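Possible substrate binding protein of ABC transporter system (Rhodopseudomonas palustris, PDB 3N0X) probably binds branched-chain or related amino acids in the periplasm and delivers them to an ABC transporter for uptake. Local coordinates at residues M40-R45 with A294-V299; A66-Y69 with G73-I76; Y118-G123 with A312-M317. One frame throughout, in Å; residues are numbered along the deposited sequence.

Interaction 1: M40-R45 with A294-V299; sequences MTLDGR and AVVTAV
Leu42 reaches across to Val296 and Val299, one turn apart on helix 283-302, and its two methyl branches divide the work. CD1 packs against Val296 CG1 at 3.7 Å, while CD2 lies 3.8 Å from Val299 CG1. With CG anti to the backbone N (chi1 -178°), the fork extends from the strand to the helix. Branched apolar residues suit both sides: the leucine fork reaches out with two methyls, and valine, with a single side-chain torsion, gives up little freedom when packed; Leu5 of the neighbouring strand 5-11 touches both Leu42 and Val299. Leu42 also starts a type I' turn. This is the tight two-residue connection of a beta hairpin, joining short strand 41-42 to strand 45-53 at one margin of the mixed sheet in the N-terminal lobe, in a fold consistent with a type I periplasmic binding protein. Asp43 and Gly44 fill the two corner positions, both with positive phi. Asp is one of the residues that tolerate such angles, and glycine accepts them without strain. The Asp43 carboxylate meets the helix through a water: OD2 accepts a hydrogen bond from it at 2.6 Å and also forms a salt bridge with Lys303. Arg45 closes the turn, its N donating to Leu42 O and its O accepting from Leu42 N. Its long chain lays one guanidinium face on Val299 CG1, which is 3.7 Å from NH1. The same NH1 donates to the water at 2.6 Å, within the guanidinium plane. That water in turn donates to Val299 O, bridging both charged side chains of the turn to the helix backbone.

Interaction 2: A66-Y69 with G73-I76; sequences AEAY and GADI
Ala74 N donates to Ala68 O over 2.9 Å, with an N-H...O angle of 162°, and this one bond draws the chain leaving helix 58-70 back against the helix. The donor sits 24° out of the carbonyl plane. Beside it, Ala74 CB presses on the same oxygen at 3.3 Å and approaches Ala68 CB at 4.3 Å; methyl groups this small let the backbones come so near. The Tyr69 ring offers its edge to the returning loop: CD1 lies 3.9 Å from Ala74 O, and CE1 lies 4.3 Å from Ile76 C, likewise near the ring plane. With CG anti to the carbonyl carbon (chi1 -69°), the ring runs past the loop, and its OH ends in a hydrogen bond to Ile99 O. Gly73, the first residue to leave helical angles, has positive phi, a conformation that glycine adopts readily. Further out, Lys98 NZ bonds to both Tyr69 O and Ala74 O, while Ala8 packs on Ala68 and Ala74. The result is the helix-to-strand turn of a beta-alpha-beta crossover, from strand 45-53 to strand 76-79. Chemically, a helix-end carbonyl is satisfied by the loop's own N-H, and a lysine ammonium probably offsets the partial negative charge of Tyr69 O and the loop carbonyl Ala74 O.

Interaction 3: Y118-G123 with A312-M317; sequences YIFRTG and AAMEGM
A Met-aromatic contact joins strand 119-121 to the end of helix 307-314: Met314, present as selenomethionine, lies over one face of the Phe120 ring. Its SE stands 4.4 Å from the ring centroid, 12° off the normal. The terminal CE adds a CH-pi contact, 3.9 Å from the centroid and shifted toward the rim on the CG side. CB meets the other end of the ring, touching CE2 at 3.5 Å and CZ at 3.6 Å. The side chain thus arches over the ring from CZ to CG, a path made possible by the bend at its last torsion (chi3 73°), which folds CE back onto the aromatic carbons. A flexible, polarisable thioether, or its selenium analogue, suits such a role, and a flat phenyl gives it a broad partner. Glu315 adds a lesser touch, its CG 4.3 Å from Phe120 CZ, while its carboxylate is held by a bond from OE2 to His333 NE2. Here the helix gives way to a type II turn, Met314 to Met317, closed by Met317 N bonding to Met314 O; Gly316 occupies its positive-phi corner, where glycine is favoured. Met314 also packs on Ile101 of the next strand and Ala298 of helix 283-302. Helix residues set down on sheet side chains in this way are typical of the layered alpha/beta lobes of periplasmic binding proteins.

Overall arrangement
From the N terminus, residues 40-45 come first, and their partner lies about 250 residues further on. Interaction 2 then closes a short local loop between 66-69 and 73-76, nested inside the long loop of interaction 1. Residues 118-123 open interaction 3 before helix 283-302 closes interaction 1, and 312-317 close interaction 3 last, so the two long-range loops cross. Helix 283-302 is the common neighbour: Val295 touches Ile76 of interaction 2, and Thr297 and Ala298 meet Met317 of interaction 3. Late-sequence helices are thereby tied to both outermost strands of the N-terminal mixed sheet, while interaction 2 leads into one of its inner strands.

Interaction 1: M40-R45 with A294-V299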
loop_
_atom_site.group_PDB
_atom_site.type_symbol
_atom_site.label_atom_id
_atom_site.label_comp_id
_atom_site.label_asym_id
_atom_site.label_seq_id
_atom_site.Cartn_x
_atom_site.Cartn_y
_atom_site.Cartn_z
HETATM N N MSE A 40 -0.457 20.276 18.338
HETATM C CA MSE A 40 0.631 20.400 17.359
HETATM C C MSE A 40 1.988 20.737 18.015
HETATM O O MSE A 40 2.817 21.427 17.437
HETATM C CB MSE A 40 0.257 21.380 16.221
HETATM C CG MSE A 40 -0.890 20.916 15.345
HETATM SE SE MSE A 40 -0.504 19.252 14.371
HETATM C CE MSE A 40 0.722 19.929 13.077
ATOM N N THR A 41 2.186 20.273 19.244
ATOM C CA THR A 41 3.472 20.387 19.925
ATOM C C THR A 41 3.828 19.028 20.468
ATOM O O THR A 41 2.949 18.270 20.872
ATOM C CB THR A 41 3.480 21.369 21.115
ATOM O OG1 THR A 41 2.677 20.846 22.185
ATOM C CG2 THR A 41 2.966 22.743 20.682
ATOM N N LEU A 42 5.129 18.743 20.478
ATOM C CA LEU A 42 5.677 17.480 20.936
ATOM C C LEU A 42 6.902 17.767 21.790
ATOM O O LEU A 42 7.895 18.299 21.279
ATOM C CB LEU A 42 6.094 16.608 19.735
ATOM C CG LEU A 42 6.649 15.222 20.087
ATOM C CD1 LEU A 42 5.573 14.341 20.742
ATOM C CD2 LEU A 42 7.186 14.571 18.797
ATOM N N ASP A 43 6.828 17.422 23.072
ATOM C CA ASP A 43 7.945 17.643 24.004
ATOM C C ASP A 43 8.443 19.097 23.877
ATOM O O ASP A 43 9.648 19.331 23.769
ATOM C CB ASP A 43 9.089 16.656 23.710
ATOM C CG ASP A 43 8.694 15.208 23.960
ATOM O OD1 ASP A 43 7.767 14.957 24.761
ATOM O OD2 ASP A 43 9.324 14.306 23.366
ATOM N N GLY A 44 7.509 20.047 23.824
ATOM C CA GLY A 44 7.849 21.474 23.728
ATOM C C GLY A 44 8.114 22.033 22.331
ATOM O O GLY A 44 8.188 23.258 22.145
ATOM N N ARG A 45 8.279 21.160 21.339
ATOM C CA ARG A 45 8.563 21.610 19.989
ATOM C C ARG A 45 7.261 21.806 19.242
ATOM O O ARG A 45 6.447 20.889 19.190
ATOM C CB ARG A 45 9.390 20.551 19.220
ATOM C CG ARG A 45 10.744 20.105 19.842
ATOM C CD ARG A 45 11.522 19.157 18.847
ATOM N NE ARG A 45 12.646 18.417 19.463
ATOM C CZ ARG A 45 12.510 17.376 20.291
ATOM N NH1 ARG A 45 11.302 16.932 20.644
ATOM N NH2 ARG A 45 13.581 16.776 20.785
ATOM N N ALA A 294 4.414 7.521 12.871
ATOM C CA ALA A 294 5.805 7.085 12.865
ATOM C C ALA A 294 6.749 8.234 13.294
ATOM O O ALA A 294 7.632 8.052 14.126
ATOM C CB ALA A 294 6.193 6.584 11.490
ATOM N N VAL A 295 6.552 9.429 12.737
ATOM C CA VAL A 295 7.428 10.578 13.055
ATOM C C VAL A 295 7.306 10.953 14.522
ATOM O O VAL A 295 8.321 11.117 15.205
ATOM C CB VAL A 295 7.134 11.815 12.147
ATOM C CG1 VAL A 295 7.923 13.058 12.667
ATOM C CG2 VAL A 295 7.453 11.529 10.683
ATOM N N VAL A 296 6.084 11.082 15.048
ATOM C CA VAL A 296 5.911 11.522 16.413
ATOM C C VAL A 296 6.473 10.465 17.377
ATOM O O VAL A 296 7.149 10.804 18.341
ATOM C CB VAL A 296 4.449 11.839 16.716
ATOM C CG1 VAL A 296 4.233 12.031 18.239
ATOM C CG2 VAL A 296 4.014 13.078 15.920
ATOM N N THR A 297 6.218 9.185 17.111
ATOM C CA THR A 297 6.688 8.107 17.967
ATOM C C THR A 297 8.242 8.075 17.962
ATOM O O THR A 297 8.855 7.930 19.032
ATOM C CB THR A 297 6.106 6.798 17.490
ATOM O OG1 THR A 297 4.670 6.891 17.505
ATOM C CG2 THR A 297 6.547 5.636 18.373
ATOM N N ALA A 298 8.845 8.291 16.783
ATOM C CA ALA A 298 10.319 8.297 16.662
ATOM C C ALA A 298 10.955 9.447 17.421
ATOM O O ALA A 298 11.940 9.243 18.185
ATOM C CB ALA A 298 10.757 8.349 15.212
ATOM N N VAL A 299 10.401 10.641 17.244
ATOM C CA VAL A 299 10.992 11.834 17.878
ATOM C C VAL A 299 10.819 11.763 19.388
ATOM O O VAL A 299 11.747 12.091 20.144
ATOM C CB VAL A 299 10.438 13.162 17.271
ATOM C CG1 VAL A 299 10.911 14.387 18.044
ATOM C CG2 VAL A 299 10.780 13.297 15.789
HETATM O O HOH W 1 11.324 14.571 21.764
#

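Interaction 2: A66-Y69 with G73-I76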
loop_
_atom_site.group_PDB
_atom_site.type_symbol
_atom_site.label_atom_id
_atom_site.label_comp_id
_atom_site.label_asym_id
_atom_site.label_seq_id
_atom_site.Cartn_x
_atom_site.Cartn_y
_atom_site.Cartn_z
ATOM N N ALA A 66 15.784 18.070 -1.747
ATOM C CA ALA A 66 17.013 18.743 -1.389
ATOM C C ALA A 66 16.723 20.114 -0.794
ATOM O O ALA A 66 17.269 20.497 0.232
ATOM C CB ALA A 66 17.936 18.865 -2.618
ATOM N N GLU A 67 15.830 20.849 -1.442
ATOM C CA GLU A 67 15.433 22.152 -0.927
ATOM C C GLU A 67 14.829 22.059 0.480
ATOM O O GLU A 67 15.083 22.902 1.351
ATOM C CB GLU A 67 14.438 22.816 -1.883
ATOM C CG GLU A 67 14.076 24.232 -1.468
ATOM C CD GLU A 67 13.223 24.945 -2.506
ATOM O OE1 GLU A 67 11.990 24.726 -2.518
ATOM O OE2 GLU A 67 13.791 25.750 -3.280
ATOM N N ALA A 68 14.043 21.021 0.718
ATOM C CA ALA A 68 13.447 20.817 2.031
ATOM C C ALA A 68 14.485 20.640 3.109
ATOM O O ALA A 68 14.374 21.230 4.175
ATOM C CB ALA A 68 12.487 19.623 2.008
ATOM N N TYR A 69 15.465 19.791 2.853
ATOM C CA TYR A 69 16.515 19.541 3.810
ATOM C C TYR A 69 17.478 20.707 3.993
ATOM O O TYR A 69 17.949 20.964 5.101
ATOM C CB TYR A 69 17.309 18.323 3.379
ATOM C CG TYR A 69 16.588 16.982 3.470
ATOM C CD1 TYR A 69 15.739 16.658 4.554
ATOM C CD2 TYR A 69 16.819 15.998 2.509
ATOM C CE1 TYR A 69 15.139 15.401 4.617
ATOM C CE2 TYR A 69 16.240 14.774 2.566
ATOM C CZ TYR A 69 15.398 14.459 3.612
ATOM O OH TYR A 69 14.826 13.213 3.645
ATOM N N GLY A 73 15.399 23.535 6.163
ATOM C CA GLY A 73 15.899 22.948 7.399
ATOM C C GLY A 73 15.000 21.835 7.947
ATOM O O GLY A 73 14.981 21.585 9.167
ATOM N N ALA A 74 14.280 21.141 7.065
ATOM C CA ALA A 74 13.445 20.025 7.532
ATOM C C ALA A 74 14.256 18.994 8.299
ATOM O O ALA A 74 15.378 18.625 7.911
ATOM C CB ALA A 74 12.728 19.379 6.340
ATOM N N ASP A 75 13.715 18.537 9.423
ATOM C CA ASP A 75 14.355 17.525 10.227
ATOM C C ASP A 75 14.179 16.128 9.640
ATOM O O ASP A 75 14.973 15.234 9.909
ATOM C CB ASP A 75 13.802 17.585 11.658
ATOM C CG ASP A 75 14.061 18.962 12.318
ATOM O OD1 ASP A 75 15.226 19.422 12.263
ATOM O OD2 ASP A 75 13.120 19.596 12.842
ATOM N N ILE A 76 13.108 15.947 8.874
ATOM C CA ILE A 76 12.717 14.652 8.352
ATOM C C ILE A 76 11.734 14.934 7.226
ATOM O O ILE A 76 11.113 15.999 7.184
ATOM C CB ILE A 76 12.107 13.780 9.491
ATOM C CG1 ILE A 76 11.914 12.327 9.039
ATOM C CG2 ILE A 76 10.827 14.388 10.028
ATOM C CD1 ILE A 76 11.845 11.330 10.208
#

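Interaction 3: Y118-G123 with A312-M317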
loop_
_atom_site.group_PDB
_atom_site.type_symbol
_atom_site.label_atom_id
_atom_site.label_comp_id
_atom_site.label_asym_id
_atom_site.label_seq_id
_atom_site.Cartn_x
_atom_site.Cartn_y
_atom_site.Cartn_z
ATOM N N TYR A 118 19.059 5.655 5.262
ATOM C CA TYR A 118 18.237 6.821 5.615
ATOM C C TYR A 118 16.765 6.661 5.208
ATOM O O TYR A 118 15.941 7.527 5.500
ATOM C CB TYR A 118 18.821 8.080 4.938
ATOM C CG TYR A 118 20.224 8.382 5.473
ATOM C CD1 TYR A 118 20.397 9.089 6.639
ATOM C CD2 TYR A 118 21.354 7.945 4.806
ATOM C CE1 TYR A 118 21.646 9.341 7.164
ATOM C CE2 TYR A 118 22.610 8.181 5.327
ATOM C CZ TYR A 118 22.765 8.886 6.511
ATOM O OH TYR A 118 24.006 9.164 7.078
ATOM N N ILE A 119 16.464 5.566 4.536
ATOM C CA ILE A 119 15.129 5.281 4.006
ATOM C C ILE A 119 14.345 4.353 4.939
ATOM O O ILE A 119 14.800 3.257 5.286
ATOM C CB ILE A 119 15.215 4.638 2.582
ATOM C CG1 ILE A 119 16.096 5.449 1.640
ATOM C CG2 ILE A 119 13.783 4.408 1.985
ATOM C CD1 ILE A 119 15.781 6.923 1.563
ATOM N N PHE A 120 13.163 4.827 5.350
ATOM C CA PHE A 120 12.171 4.016 6.030
ATOM C C PHE A 120 10.904 4.071 5.172
ATOM O O PHE A 120 10.753 4.913 4.296
ATOM C CB PHE A 120 11.886 4.504 7.442
ATOM C CG PHE A 120 13.017 4.282 8.421
ATOM C CD1 PHE A 120 14.162 5.103 8.397
ATOM C CD2 PHE A 120 12.987 3.229 9.299
ATOM C CE1 PHE A 120 15.192 4.880 9.295
ATOM C CE2 PHE A 120 14.008 3.022 10.196
ATOM C CZ PHE A 120 15.110 3.832 10.190
ATOM N N ARG A 121 9.994 3.137 5.391
ATOM C CA ARG A 121 8.751 3.133 4.611
ATOM C C ARG A 121 7.577 2.720 5.461
ATOM O O ARG A 121 7.554 1.609 5.974
ATOM C CB ARG A 121 8.842 2.211 3.393
ATOM C CG ARG A 121 7.483 2.139 2.668
ATOM C CD ARG A 121 7.538 1.862 1.229
ATOM N NE ARG A 121 8.295 0.662 0.876
ATOM C CZ ARG A 121 8.560 0.343 -0.398
ATOM N NH1 ARG A 121 8.101 1.091 -1.354
ATOM N NH2 ARG A 121 9.314 -0.712 -0.703
ATOM N N THR A 122 6.565 3.600 5.533
ATOM C CA THR A 122 5.280 3.263 6.141
ATOM C C THR A 122 4.276 2.655 5.127
ATOM O O THR A 122 3.453 1.832 5.528
ATOM C CB THR A 122 4.653 4.468 6.837
ATOM O OG1 THR A 122 4.559 5.567 5.917
ATOM C CG2 THR A 122 5.455 4.876 8.036
ATOM N N GLY A 123 4.341 3.091 3.874
ATOM C CA GLY A 123 3.477 2.543 2.841
ATOM C C GLY A 123 3.711 1.052 2.723
ATOM O O GLY A 123 4.800 0.549 3.030
ATOM N N ALA A 312 18.468 4.917 14.971
ATOM C CA ALA A 312 18.598 3.949 16.055
ATOM C C ALA A 312 17.271 3.731 16.748
ATOM O O ALA A 312 16.944 2.598 17.150
ATOM C CB ALA A 312 19.691 4.393 17.086
ATOM N N ALA A 313 16.521 4.816 16.919
ATOM C CA ALA A 313 15.205 4.739 17.554
ATOM C C ALA A 313 14.189 3.998 16.661
ATOM O O ALA A 313 13.401 3.173 17.172
ATOM C CB ALA A 313 14.693 6.156 17.878
HETATM N N MSE A 314 14.250 4.243 15.355
HETATM C CA MSE A 314 13.249 3.732 14.416
HETATM C C MSE A 314 13.440 2.260 14.008
HETATM O O MSE A 314 12.453 1.584 13.697
HETATM C CB MSE A 314 13.187 4.632 13.172
HETATM C CG MSE A 314 12.627 5.989 13.517
HETATM SE SE MSE A 314 12.859 7.246 12.097
HETATM C CE MSE A 314 11.592 6.671 10.827
ATOM N N GLU A 315 14.681 1.753 14.038
ATOM C CA GLU A 315 14.924 0.358 13.659
ATOM C C GLU A 315 14.275 -0.566 14.684
ATOM O O GLU A 315 14.622 -0.532 15.875
ATOM C CB GLU A 315 16.445 0.077 13.578
ATOM C CG GLU A 315 17.046 0.686 12.322
ATOM C CD GLU A 315 18.480 0.207 12.024
ATOM O OE1 GLU A 315 19.162 -0.308 12.959
ATOM O OE2 GLU A 315 18.903 0.393 10.858
ATOM N N GLY A 316 13.318 -1.395 14.231
ATOM C CA GLY A 316 12.608 -2.313 15.141
ATOM C C GLY A 316 11.477 -1.642 15.924
ATOM O O GLY A 316 10.909 -2.271 16.819
HETATM N N MSE A 317 11.190 -0.382 15.618
HETATM C CA MSE A 317 10.232 0.420 16.385
HETATM C C MSE A 317 8.790 0.092 16.015
HETATM O O MSE A 317 8.407 0.215 14.846
HETATM C CB MSE A 317 10.458 1.914 16.160
HETATM C CG MSE A 317 9.707 2.814 17.140
HETATM SE SE MSE A 317 9.886 4.678 16.655
HETATM C CE MSE A 317 8.641 4.709 15.241
#